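Local coordinates for protein AlkZ (PDB 5UUJ) that belongs to the AlkZ-like family of DNA glycosylases, proteins of the helix-turn-helix class, at residues E62-N65 with R66-D70. Numbering follows the deposited sequence.
Sequences ESVN and REVAD
Four successive i to i+4 backbone bonds, from Arg66 N to Glu62 O (3.0 Å) through Ala69 N to Asn65 O, make this run one continuous short alpha-helix of the AlkZ-like glycosylase fold, ending at Ala69; Asp70, with Asp70 N still bonded to Arg66 O, is the first residue to leave helical phi/psi. Arg66 doubles back over the preceding turn. Its chain bends at chi3 (-48°), and this lays one face of the guanidinium against the backbone of Glu62 and Ser63: Ser63 CA sits 3.5 Å above the plane, offset toward the rim, while Arg66 NH2 approaches Ser63 CB to 3.6 Å. A salt bridge from Arg66 NH2 to Asp60, two residues before Glu62, probably helps hold it there; Ser63 OG also bonds to the carbonyl oxygen of Asp60. Glu67, extended beyond CG, runs past Ser63 O, with Glu67 CG 3.3 Å from it. Its carboxylate is gripped by two bonds, Glu67 OE1 with Ser31 OG and Glu67 OE2 with Ala30 N, tying the helix to the start of helix 30-36. Val64 and Val68, one turn apart, form an apolar strip with Val64 CG1 4.4 Å from Val68 CG2, and both pack on Trp45 of helix 45-53 and Leu85 of strand 83-86. Asn65 OD1 accepts a bond from Trp45 NE1. The other end of that amide, Asn65 ND2, donates in its own plane to Glu62 OE1 at 3.2 Å, a nearly straight bond (169°) that meets the carboxylate from 35° above its plane.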
loop_
_atom_site.group_PDB
_atom_site.type_symbol
_atom_site.label_atom_id
_atom_site.label_comp_id
_atom_site.label_asym_id
_atom_site.label_seq_id
_atom_site.Cartn_x
_atom_site.Cartn_y
_atom_site.Cartn_z
ATOM N N GLU A 62 12.363 2.890 13.676
ATOM C CA GLU A 62 13.231 3.892 13.064
ATOM C C GLU A 62 13.882 3.370 11.786
ATOM O O GLU A 62 14.479 4.142 11.037
ATOM C CB GLU A 62 14.314 4.353 14.049
ATOM C CG GLU A 62 13.788 5.222 15.191
ATOM C CD GLU A 62 13.038 6.455 14.704
ATOM O OE1 GLU A 62 13.508 7.113 13.750
ATOM O OE2 GLU A 62 11.971 6.765 15.276
ATOM N N SER A 63 13.759 2.070 11.527
ATOM C CA SER A 63 14.354 1.483 10.331
ATOM C C SER A 63 13.761 2.123 9.075
ATOM O O SER A 63 14.441 2.259 8.060
ATOM C CB SER A 63 14.155 -0.038 10.306
ATOM O OG SER A 63 12.787 -0.400 10.210
ATOM N N VAL A 64 12.502 2.537 9.156
ATOM C CA VAL A 64 11.843 3.173 8.020
ATOM C C VAL A 64 12.483 4.530 7.734
ATOM O O VAL A 64 12.900 4.798 6.607
ATOM C CB VAL A 64 10.331 3.354 8.263
ATOM C CG1 VAL A 64 9.650 3.904 7.016
ATOM C CG2 VAL A 64 9.697 2.032 8.665
ATOM N N ASN A 65 12.563 5.378 8.756
ATOM C CA ASN A 65 13.201 6.685 8.617
ATOM C C ASN A 65 14.646 6.586 8.138
ATOM O O ASN A 65 15.089 7.402 7.331
ATOM C CB ASN A 65 13.157 7.451 9.945
ATOM C CG ASN A 65 11.777 8.012 10.257
ATOM O OD1 ASN A 65 10.976 8.273 9.359
ATOM N ND2 ASN A 65 11.499 8.205 11.541
ATOM N N ARG A 66 15.384 5.592 8.627
ATOM C CA ARG A 66 16.787 5.433 8.234
ATOM C C ARG A 66 16.901 5.048 6.761
ATOM O O ARG A 66 17.761 5.556 6.040
ATOM C CB ARG A 66 17.493 4.380 9.097
ATOM C CG ARG A 66 17.695 4.781 10.554
ATOM C CD ARG A 66 18.699 3.866 11.254
ATOM N NE ARG A 66 18.425 2.448 11.023
ATOM C CZ ARG A 66 17.691 1.675 11.822
ATOM N NH1 ARG A 66 17.138 2.166 12.923
ATOM N NH2 ARG A 66 17.504 0.399 11.517
ATOM N N GLU A 67 16.028 4.154 6.316
ATOM C CA GLU A 67 16.089 3.657 4.948
ATOM C C GLU A 67 15.480 4.655 3.960
ATOM O O GLU A 67 15.788 4.623 2.769
ATOM C CB GLU A 67 15.407 2.286 4.864
ATOM C CG GLU A 67 16.240 1.198 5.553
ATOM C CD GLU A 67 15.658 -0.197 5.446
ATOM O OE1 GLU A 67 15.423 -0.669 4.312
ATOM O OE2 GLU A 67 15.452 -0.832 6.505
ATOM N N VAL A 68 14.640 5.558 4.457
ATOM C CA VAL A 68 14.188 6.693 3.657
ATOM C C VAL A 68 15.349 7.675 3.528
ATOM O O VAL A 68 15.564 8.261 2.467
ATOM C CB VAL A 68 12.950 7.389 4.285
ATOM C CG1 VAL A 68 12.719 8.778 3.685
ATOM C CG2 VAL A 68 11.706 6.529 4.101
ATOM N N ALA A 69 16.108 7.829 4.609
ATOM C CA ALA A 69 17.222 8.770 4.636
ATOM C C ALA A 69 18.358 8.339 3.711
ATOM O O ALA A 69 18.933 9.177 3.016
ATOM C CB ALA A 69 17.740 8.938 6.057
ATOM N N ASP A 70 18.685 7.046 3.698
ATOM C CA ASP A 70 19.757 6.551 2.829
ATOM C C ASP A 70 19.215 6.181 1.445
ATOM O O ASP A 70 19.902 5.537 0.653
ATOM C CB ASP A 70 20.496 5.355 3.469
ATOM C CG ASP A 70 19.607 4.132 3.692
ATOM O OD1 ASP A 70 18.669 3.888 2.903
ATOM O OD2 ASP A 70 19.873 3.387 4.663
#